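Local structure of galactose mutarotase related enzyme (Lactobacillus acidophilus, 3DCD) at residues Y3-H17 with A79-F93. The protein probably binds carbohydrate and may act as an isomerase of the aldose 1-epimerase (galactose mutarotase) family, although its substrate is not established. Sequence-based numbering, arbitrary orientation.
Sequences YTIENNMIKVVISDH and ADFEVENHTKESITF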
ATOM      1  N   TYR A   3     -17.245  -2.931  -8.058  1.00 17.48           N
ATOM      2  CA  TYR A   3     -17.510  -1.855  -9.006  1.00 17.20           C
ATOM      3  C   TYR A   3     -16.361  -1.834 -10.003  1.00 16.87           C
ATOM      4  O   TYR A   3     -15.214  -2.116  -9.644  1.00 16.28           O
ATOM      5  CB  TYR A   3     -17.588  -0.502  -8.278  1.00 17.07           C
ATOM      6  CG  TYR A   3     -18.757  -0.395  -7.308  1.00 17.34           C
ATOM      7  CD1 TYR A   3     -18.643  -0.842  -5.995  1.00 17.16           C
ATOM      8  CD2 TYR A   3     -19.972   0.147  -7.711  1.00 17.61           C
ATOM      9  CE1 TYR A   3     -19.720  -0.757  -5.102  1.00 17.38           C
ATOM     10  CE2 TYR A   3     -21.053   0.239  -6.823  1.00 18.49           C
ATOM     11  CZ  TYR A   3     -20.909  -0.218  -5.524  1.00 17.92           C
ATOM     12  OH  TYR A   3     -21.969  -0.130  -4.659  1.00 20.31           O
ATOM     13  N   THR A   4     -16.680  -1.488 -11.246  1.00 16.86           N
ATOM     14  CA  THR A   4     -15.714  -1.466 -12.338  1.00 16.54           C
ATOM     15  C   THR A   4     -15.473  -0.055 -12.854  1.00 16.10           C
ATOM     16  O   THR A   4     -16.421   0.718 -13.006  1.00 15.03           O
ATOM     17  CB  THR A   4     -16.239  -2.326 -13.503  1.00 16.95           C
ATOM     18  OG1 THR A   4     -16.273  -3.687 -13.081  1.00 18.39           O
ATOM     19  CG2 THR A   4     -15.341  -2.199 -14.754  1.00 18.23           C
ATOM     20  N   ILE A   5     -14.195   0.270 -13.073  1.00 15.47           N
ATOM     21  CA  ILE A   5     -13.775   1.419 -13.872  1.00 15.83           C
ATOM     22  C   ILE A   5     -12.869   0.863 -14.977  1.00 15.93           C
ATOM     23  O   ILE A   5     -12.131  -0.097 -14.755  1.00 15.90           O
ATOM     24  CB  ILE A   5     -13.083   2.566 -13.040  1.00 15.24           C
ATOM     25  CG1 ILE A   5     -11.791   2.096 -12.345  1.00 15.97           C
ATOM     26  CG2 ILE A   5     -14.077   3.159 -12.013  1.00 15.48           C
ATOM     27  CD1 ILE A   5     -10.922   3.220 -11.745  1.00 15.66           C
ATOM     28  N   GLU A   6     -12.948   1.440 -16.171  1.00 16.27           N
ATOM     29  CA  GLU A   6     -12.279   0.839 -17.322  1.00 17.14           C
ATOM     30  C   GLU A   6     -12.114   1.789 -18.488  1.00 17.03           C
ATOM     31  O   GLU A   6     -12.848   2.769 -18.625  1.00 16.91           O
ATOM     32  CB  GLU A   6     -13.017  -0.431 -17.785  1.00 16.97           C
ATOM     33  CG  GLU A   6     -14.388  -0.205 -18.388  1.00 18.07           C
ATOM     34  CD  GLU A   6     -15.008  -1.491 -18.918  1.00 19.44           C
ATOM     35  OE1 GLU A   6     -16.191  -1.760 -18.628  1.00 21.22           O
ATOM     36  OE2 GLU A   6     -14.318  -2.235 -19.643  1.00 23.52           O
ATOM     37  N   ASN A   7     -11.122   1.496 -19.319  1.00 17.31           N
ATOM     38  CA  ASN A   7     -10.962   2.173 -20.592  1.00 17.60           C
ATOM     39  C   ASN A   7     -10.463   1.168 -21.617  1.00 18.29           C
ATOM     40  O   ASN A   7     -10.546  -0.038 -21.382  1.00 17.94           O
ATOM     41  CB  ASN A   7     -10.033   3.392 -20.470  1.00 16.88           C
ATOM     42  CG  ASN A   7      -8.678   3.063 -19.834  1.00 17.10           C
ATOM     43  OD1 ASN A   7      -8.082   3.914 -19.184  1.00 16.45           O
ATOM     44  ND2 ASN A   7      -8.211   1.838 -19.997  1.00 14.35           N
ATOM     45  N   ASN A   8      -9.937   1.667 -22.735  1.00 19.11           N
ATOM     46  CA  ASN A   8      -9.406   0.824 -23.791  1.00 20.80           C
ATOM     47  C   ASN A   8      -8.093   0.100 -23.461  1.00 21.09           C
ATOM     48  O   ASN A   8      -7.647  -0.745 -24.249  1.00 21.21           O
ATOM     49  CB  ASN A   8      -9.219   1.640 -25.077  1.00 21.37           C
ATOM     50  CG  ASN A   8     -10.539   2.091 -25.698  1.00 23.95           C
ATOM     51  OD1 ASN A   8     -11.607   1.517 -25.444  1.00 27.43           O
ATOM     52  ND2 ASN A   8     -10.462   3.124 -26.537  1.00 26.63           N
HETATM   53  N   MSE A   9      -7.481   0.435 -22.320  1.00 20.99           N
HETATM   54  CA  MSE A   9      -6.194  -0.131 -21.921  1.00 21.55           C
HETATM   55  C   MSE A   9      -6.330  -1.159 -20.787  1.00 20.33           C
HETATM   56  O   MSE A   9      -5.749  -2.251 -20.853  1.00 18.64           O
HETATM   57  CB  MSE A   9      -5.221   0.972 -21.478  1.00 22.64           C
HETATM   58  CG  MSE A   9      -4.952   2.072 -22.505  1.00 31.23           C
HETATM   59 SE   MSE A   9      -4.032   1.385 -24.078  1.00 51.31          SE
HETATM   60  CE  MSE A   9      -2.359   0.770 -23.205  1.00 44.29           C
ATOM     61  N   ILE A  10      -7.063  -0.789 -19.733  1.00 19.00           N
ATOM     62  CA  ILE A  10      -7.118  -1.600 -18.510  1.00 18.76           C
ATOM     63  C   ILE A  10      -8.534  -1.592 -17.911  1.00 18.09           C
ATOM     64  O   ILE A  10      -9.301  -0.644 -18.108  1.00 16.92           O
ATOM     65  CB  ILE A  10      -6.022  -1.204 -17.441  1.00 19.01           C
ATOM     66  CG1 ILE A  10      -6.133   0.250 -16.987  1.00 19.91           C
ATOM     67  CG2 ILE A  10      -4.561  -1.478 -17.942  1.00 18.92           C
ATOM     68  CD1 ILE A  10      -5.160   0.587 -15.801  1.00 20.29           C
ATOM     69  N   LYS A  11      -8.889  -2.673 -17.231  1.00 17.15           N
ATOM     70  CA  LYS A  11     -10.192  -2.787 -16.575  1.00 18.15           C
ATOM     71  C   LYS A  11      -9.925  -3.155 -15.124  1.00 17.48           C
ATOM     72  O   LYS A  11      -9.200  -4.118 -14.836  1.00 17.21           O
ATOM     73  CB  LYS A  11     -11.069  -3.848 -17.251  1.00 18.03           C
ATOM     74  CG  LYS A  11     -12.459  -4.028 -16.637  1.00 20.87           C
ATOM     75  CD  LYS A  11     -13.237  -5.114 -17.363  1.00 21.21           C
ATOM     76  CE  LYS A  11     -14.712  -5.124 -16.971  1.00 26.25           C
ATOM     77  NZ  LYS A  11     -15.536  -6.062 -17.839  1.00 29.23           N
ATOM     78  N   VAL A  12     -10.533  -2.388 -14.225  1.00 16.73           N
ATOM     79  CA  VAL A  12     -10.219  -2.463 -12.804  1.00 16.35           C
ATOM     80  C   VAL A  12     -11.507  -2.740 -12.053  1.00 16.43           C
ATOM     81  O   VAL A  12     -12.522  -2.074 -12.286  1.00 16.52           O
ATOM     82  CB  VAL A  12      -9.589  -1.140 -12.282  1.00 15.84           C
ATOM     83  CG1 VAL A  12      -9.221  -1.268 -10.789  1.00 16.00           C
ATOM     84  CG2 VAL A  12      -8.345  -0.757 -13.104  1.00 16.19           C
ATOM     85  N   VAL A  13     -11.457  -3.718 -11.154  1.00 15.84           N
ATOM     86  CA  VAL A  13     -12.590  -4.034 -10.298  1.00 15.75           C
ATOM     87  C   VAL A  13     -12.207  -3.742  -8.851  1.00 15.97           C
ATOM     88  O   VAL A  13     -11.149  -4.176  -8.389  1.00 16.19           O
ATOM     89  CB  VAL A  13     -12.998  -5.517 -10.416  1.00 15.61           C
ATOM     90  CG1 VAL A  13     -14.170  -5.807  -9.464  1.00 15.10           C
ATOM     91  CG2 VAL A  13     -13.379  -5.873 -11.843  1.00 15.45           C
ATOM     92  N   ILE A  14     -13.079  -3.032  -8.138  1.00 15.49           N
ATOM     93  CA  ILE A  14     -12.793  -2.617  -6.767  1.00 15.86           C
ATOM     94  C   ILE A  14     -14.007  -2.865  -5.855  1.00 15.49           C
ATOM     95  O   ILE A  14     -15.142  -2.619  -6.253  1.00 15.94           O
ATOM     96  CB  ILE A  14     -12.435  -1.123  -6.713  1.00 15.93           C
ATOM     97  CG1 ILE A  14     -11.384  -0.785  -7.783  1.00 17.61           C
ATOM     98  CG2 ILE A  14     -11.936  -0.747  -5.322  1.00 15.43           C
ATOM     99  CD1 ILE A  14     -11.582   0.548  -8.414  1.00 21.45           C
ATOM    100  N   SER A  15     -13.747  -3.330  -4.635  1.00 15.28           N
ATOM    101  CA  SER A  15     -14.812  -3.643  -3.672  1.00 15.29           C
ATOM    102  C   SER A  15     -15.034  -2.487  -2.721  1.00 15.66           C
ATOM    103  O   SER A  15     -14.081  -1.821  -2.302  1.00 15.42           O
ATOM    104  CB  SER A  15     -14.453  -4.896  -2.856  1.00 15.68           C
ATOM    105  OG  SER A  15     -15.438  -5.159  -1.849  1.00 16.38           O
ATOM    106  N   ASP A  16     -16.290  -2.259  -2.351  1.00 16.40           N
ATOM    107  CA  ASP A  16     -16.570  -1.258  -1.347  1.00 16.80           C
ATOM    108  C   ASP A  16     -16.117  -1.722   0.050  1.00 17.44           C
ATOM    109  O   ASP A  16     -16.046  -0.916   0.984  1.00 17.75           O
ATOM    110  CB  ASP A  16     -18.029  -0.828  -1.365  1.00 16.75           C
ATOM    111  CG  ASP A  16     -19.001  -1.977  -1.147  1.00 16.63           C
ATOM    112  OD1 ASP A  16     -18.598  -3.140  -0.993  1.00 16.58           O
ATOM    113  OD2 ASP A  16     -20.211  -1.698  -1.123  1.00 17.36           O
ATOM    114  N   HIS A  17     -15.835  -3.020   0.175  1.00 17.44           N
ATOM    115  CA  HIS A  17     -15.239  -3.551   1.385  1.00 17.19           C
ATOM    116  C   HIS A  17     -13.755  -3.213   1.409  1.00 17.47           C
ATOM    117  O   HIS A  17     -12.971  -3.743   0.616  1.00 16.51           O
ATOM    118  CB  HIS A  17     -15.458  -5.057   1.509  1.00 18.12           C
ATOM    119  CG  HIS A  17     -15.102  -5.585   2.863  1.00 18.23           C
ATOM    120  ND1 HIS A  17     -13.921  -6.248   3.118  1.00 20.60           N
ATOM    121  CD2 HIS A  17     -15.747  -5.497   4.047  1.00 18.50           C
ATOM    122  CE1 HIS A  17     -13.863  -6.554   4.402  1.00 18.17           C
ATOM    123  NE2 HIS A  17     -14.956  -6.110   4.986  1.00 18.66           N
ATOM    124  N   ALA A  79     -13.543  -2.350   6.802  1.00 17.63           N
ATOM    125  CA  ALA A  79     -14.686  -1.432   6.832  1.00 17.23           C
ATOM    126  C   ALA A  79     -15.376  -1.387   5.493  1.00 16.98           C
ATOM    127  O   ALA A  79     -14.739  -1.553   4.467  1.00 16.75           O
ATOM    128  CB  ALA A  79     -14.236  -0.018   7.234  1.00 17.11           C
ATOM    129  N   ASP A  80     -16.680  -1.147   5.503  1.00 16.95           N
ATOM    130  CA  ASP A  80     -17.413  -0.994   4.262  1.00 17.22           C
ATOM    131  C   ASP A  80     -17.555   0.498   4.006  1.00 17.48           C
ATOM    132  O   ASP A  80     -18.048   1.231   4.869  1.00 17.34           O
ATOM    133  CB  ASP A  80     -18.780  -1.671   4.364  1.00 17.47           C
ATOM    134  CG  ASP A  80     -18.657  -3.160   4.546  1.00 18.51           C
ATOM    135  OD1 ASP A  80     -17.909  -3.791   3.770  1.00 18.39           O
ATOM    136  OD2 ASP A  80     -19.273  -3.696   5.489  1.00 20.99           O
ATOM    137  N   PHE A  81     -17.084   0.924   2.830  1.00 16.68           N
ATOM    138  CA  PHE A  81     -17.110   2.313   2.397  1.00 16.82           C
ATOM    139  C   PHE A  81     -18.365   2.571   1.586  1.00 16.90           C
ATOM    140  O   PHE A  81     -18.900   1.656   0.962  1.00 16.29           O
ATOM    141  CB  PHE A  81     -15.924   2.580   1.466  1.00 16.50           C
ATOM    142  CG  PHE A  81     -14.584   2.683   2.159  1.00 15.62           C
ATOM    143  CD1 PHE A  81     -14.028   1.586   2.817  1.00 14.45           C
ATOM    144  CD2 PHE A  81     -13.855   3.862   2.093  1.00 15.57           C
ATOM    145  CE1 PHE A  81     -12.787   1.670   3.438  1.00 15.46           C
ATOM    146  CE2 PHE A  81     -12.600   3.968   2.701  1.00 16.32           C
ATOM    147  CZ  PHE A  81     -12.058   2.864   3.375  1.00 17.45           C
ATOM    148  N   GLU A  82     -18.812   3.824   1.579  1.00 18.09           N
ATOM    149  CA  GLU A  82     -19.857   4.288   0.669  1.00 18.95           C
ATOM    150  C   GLU A  82     -19.249   4.665  -0.681  1.00 18.55           C
ATOM    151  O   GLU A  82     -18.101   5.130  -0.743  1.00 18.75           O
ATOM    152  CB  GLU A  82     -20.589   5.505   1.243  1.00 20.12           C
ATOM    153  CG  GLU A  82     -21.317   5.280   2.603  1.00 26.36           C
ATOM    154  CD  GLU A  82     -22.295   4.099   2.610  1.00 32.88           C
ATOM    155  OE1 GLU A  82     -23.265   4.094   1.818  1.00 35.89           O
ATOM    156  OE2 GLU A  82     -22.103   3.178   3.441  1.00 37.76           O
ATOM    157  N   VAL A  83     -20.003   4.465  -1.755  1.00 17.59           N
ATOM    158  CA  VAL A  83     -19.574   4.943  -3.072  1.00 17.74           C
ATOM    159  C   VAL A  83     -20.126   6.357  -3.270  1.00 17.77           C
ATOM    160  O   VAL A  83     -21.332   6.556  -3.492  1.00 17.61           O
ATOM    161  CB  VAL A  83     -19.993   3.998  -4.236  1.00 17.87           C
ATOM    162  CG1 VAL A  83     -19.579   4.601  -5.597  1.00 17.99           C
ATOM    163  CG2 VAL A  83     -19.371   2.626  -4.056  1.00 16.96           C
ATOM    164  N   GLU A  84     -19.232   7.331  -3.174  1.00 17.93           N
ATOM    165  CA  GLU A  84     -19.613   8.739  -3.238  1.00 18.67           C
ATOM    166  C   GLU A  84     -19.825   9.240  -4.666  1.00 18.73           C
ATOM    167  O   GLU A  84     -20.701  10.086  -4.915  1.00 17.94           O
ATOM    168  CB  GLU A  84     -18.554   9.607  -2.536  1.00 18.69           C
ATOM    169  CG  GLU A  84     -19.002  11.061  -2.407  1.00 19.77           C
ATOM    170  CD  GLU A  84     -18.048  11.915  -1.614  1.00 20.13           C
ATOM    171  OE1 GLU A  84     -16.833  11.886  -1.891  1.00 20.09           O
ATOM    172  OE2 GLU A  84     -18.533  12.636  -0.715  1.00 21.82           O
ATOM    173  N   ASN A  85     -18.997   8.736  -5.585  1.00 18.92           N
ATOM    174  CA  ASN A  85     -19.008   9.151  -6.986  1.00 19.39           C
ATOM    175  C   ASN A  85     -18.494   7.972  -7.817  1.00 19.41           C
ATOM    176  O   ASN A  85     -17.562   7.298  -7.400  1.00 18.34           O
ATOM    177  CB  ASN A  85     -18.104  10.373  -7.168  1.00 20.11           C
ATOM    178  CG  ASN A  85     -18.062  10.871  -8.610  1.00 21.78           C
ATOM    179  OD1 ASN A  85     -18.929  11.635  -9.046  1.00 25.75           O
ATOM    180  ND2 ASN A  85     -17.034  10.465  -9.342  1.00 21.31           N
ATOM    181  N   HIS A  86     -19.115   7.705  -8.968  1.00 18.99           N
ATOM    182  CA  HIS A  86     -18.658   6.610  -9.830  1.00 18.74           C
ATOM    183  C   HIS A  86     -18.984   6.926 -11.284  1.00 18.99           C
ATOM    184  O   HIS A  86     -20.147   6.995 -11.650  1.00 18.56           O
ATOM    185  CB  HIS A  86     -19.316   5.288  -9.408  1.00 18.36           C
ATOM    186  CG  HIS A  86     -18.865   4.092 -10.193  1.00 17.28           C
ATOM    187  ND1 HIS A  86     -19.641   2.960 -10.325  1.00 17.10           N
ATOM    188  CD2 HIS A  86     -17.725   3.849 -10.884  1.00 15.66           C
ATOM    189  CE1 HIS A  86     -18.999   2.069 -11.061  1.00 15.57           C
ATOM    190  NE2 HIS A  86     -17.829   2.581 -11.405  1.00 14.89           N
ATOM    191  N   THR A  87     -17.944   7.163 -12.081  1.00 19.20           N
ATOM    192  CA  THR A  87     -18.078   7.374 -13.525  1.00 20.09           C
ATOM    193  C   THR A  87     -17.239   6.296 -14.241  1.00 20.21           C
ATOM    194  O   THR A  87     -16.639   5.443 -13.577  1.00 19.29           O
ATOM    195  CB  THR A  87     -17.637   8.794 -13.947  1.00 19.93           C
ATOM    196  OG1 THR A  87     -16.286   9.014 -13.532  1.00 21.94           O
ATOM    197  CG2 THR A  87     -18.539   9.861 -13.313  1.00 20.62           C
ATOM    198  N   LYS A  88     -17.196   6.322 -15.576  1.00 20.35           N
ATOM    199  CA  LYS A  88     -16.567   5.218 -16.293  1.00 21.18           C
ATOM    200  C   LYS A  88     -15.125   5.000 -15.872  1.00 20.18           C
ATOM    201  O   LYS A  88     -14.707   3.865 -15.736  1.00 20.29           O
ATOM    202  CB  LYS A  88     -16.668   5.353 -17.818  1.00 21.36           C
ATOM    203  CG  LYS A  88     -16.232   4.071 -18.533  1.00 22.46           C
ATOM    204  CD  LYS A  88     -16.459   4.086 -20.048  1.00 23.64           C
ATOM    205  CE  LYS A  88     -15.968   2.764 -20.662  1.00 26.22           C
ATOM    206  NZ  LYS A  88     -16.518   2.476 -22.040  1.00 30.41           N
ATOM    207  N   GLU A  89     -14.377   6.077 -15.660  1.00 20.07           N
ATOM    208  CA  GLU A  89     -12.931   5.960 -15.375  1.00 20.43           C
ATOM    209  C   GLU A  89     -12.538   6.435 -13.980  1.00 19.05           C
ATOM    210  O   GLU A  89     -11.356   6.658 -13.720  1.00 18.94           O
ATOM    211  CB  GLU A  89     -12.100   6.732 -16.410  1.00 20.00           C
ATOM    212  CG  GLU A  89     -12.202   6.252 -17.845  1.00 22.11           C
ATOM    213  CD  GLU A  89     -11.588   7.256 -18.823  1.00 23.74           C
ATOM    214  OE1 GLU A  89     -10.951   8.227 -18.365  1.00 32.65           O
ATOM    215  OE2 GLU A  89     -11.757   7.104 -20.045  1.00 26.41           O
ATOM    216  N   SER A  90     -13.518   6.600 -13.087  1.00 18.23           N
ATOM    217  CA  SER A  90     -13.231   7.085 -11.741  1.00 17.45           C
ATOM    218  C   SER A  90     -14.238   6.604 -10.713  1.00 16.83           C
ATOM    219  O   SER A  90     -15.430   6.481 -11.003  1.00 16.71           O
ATOM    220  CB  SER A  90     -13.183   8.620 -11.724  1.00 18.36           C
ATOM    221  OG  SER A  90     -12.677   9.084 -10.477  1.00 19.80           O
ATOM    222  N   ILE A  91     -13.760   6.359  -9.498  1.00 15.95           N
ATOM    223  CA  ILE A  91     -14.665   5.999  -8.390  1.00 15.71           C
ATOM    224  C   ILE A  91     -14.054   6.487  -7.086  1.00 15.32           C
ATOM    225  O   ILE A  91     -12.844   6.445  -6.900  1.00 15.11           O
ATOM    226  CB  ILE A  91     -14.988   4.470  -8.374  1.00 14.81           C
ATOM    227  CG1 ILE A  91     -16.020   4.113  -7.305  1.00 15.04           C
ATOM    228  CG2 ILE A  91     -13.700   3.627  -8.228  1.00 16.63           C
ATOM    229  CD1 ILE A  91     -16.718   2.801  -7.571  1.00 14.55           C
ATOM    230  N   THR A  92     -14.907   6.993  -6.200  1.00 15.61           N
ATOM    231  CA  THR A  92     -14.443   7.500  -4.920  1.00 15.45           C
ATOM    232  C   THR A  92     -15.256   6.802  -3.857  1.00 15.04           C
ATOM    233  O   THR A  92     -16.473   6.827  -3.900  1.00 15.11           O
ATOM    234  CB  THR A  92     -14.624   9.042  -4.805  1.00 16.33           C
ATOM    235  OG1 THR A  92     -13.883   9.685  -5.852  1.00 16.58           O
ATOM    236  CG2 THR A  92     -14.135   9.575  -3.439  1.00 16.10           C
ATOM    237  N   PHE A  93     -14.545   6.153  -2.940  1.00 15.33           N
ATOM    238  CA  PHE A  93     -15.111   5.542  -1.752  1.00 15.10           C
ATOM    239  C   PHE A  93     -14.927   6.456  -0.534  1.00 14.87           C
ATOM    240  O   PHE A  93     -13.883   7.081  -0.351  1.00 14.65           O
ATOM    241  CB  PHE A  93     -14.441   4.185  -1.484  1.00 15.32           C
ATOM    242  CG  PHE A  93     -14.614   3.192  -2.607  1.00 16.30           C
ATOM    243  CD1 PHE A  93     -15.723   2.358  -2.646  1.00 16.14           C
ATOM    244  CD2 PHE A  93     -13.654   3.097  -3.621  1.00 15.73           C
ATOM    245  CE1 PHE A  93     -15.898   1.437  -3.698  1.00 16.02           C
ATOM    246  CE2 PHE A  93     -13.805   2.193  -4.668  1.00 15.32           C
ATOM    247  CZ  PHE A  93     -14.926   1.354  -4.708  1.00 17.49           C
TER
HETATM  248  O   HOH W   1     -16.998   1.387 -15.839  1.00 27.92           O
HETATM  249  O   HOH W   2     -13.641   1.359 -22.923  1.00 32.65           O
HETATM  250  O   HOH W   3     -19.030  -4.465   1.532  1.00 26.23           O
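His86 and Tyr3 meet as an offset edge-to-face pair, the tyrosine edge turned to the imidazole face with the planes at 89°. With CG trans to its own backbone N (chi1 -177°), His86 points its ring at strand 3-6, where NE2 donates to Thr4 O over 2.8 Å. That acceptor lies in the imidazole plane, whereas the donor stands above the carbonyl plane of Thr4; a water also donates to Thr4 O. Replacing His86 by alanine would probably leave Thr4 O without its imidazole donor and the Tyr3 edge without an aromatic partner. Val83 CG2 lies over one face of the Tyr3 ring in a CH-pi contact, 3.8 Å from the centroid. Ile91 CD1 packs on Tyr3 CB at 3.5 Å, Ile91 CG2 meets Ile5 and Ile14, and Ile14 CG2 touches Phe93 CE2 at 3.5 Å. Backbone bonds tie both ends: Glu6 N to Lys88 O (3.0 Å), in the type I turn from Thr87 to Ser90, and Phe81 N to Asp16 O (2.8 Å, nearly straight). Asp16 OD1 also accepts from Met1 N. Two beta hairpins are thus packed face to face, joining the N-terminal three-stranded sheet to the edge of the large antiparallel sheet, consistent with the beta-sandwich of galactose mutarotase-like proteins.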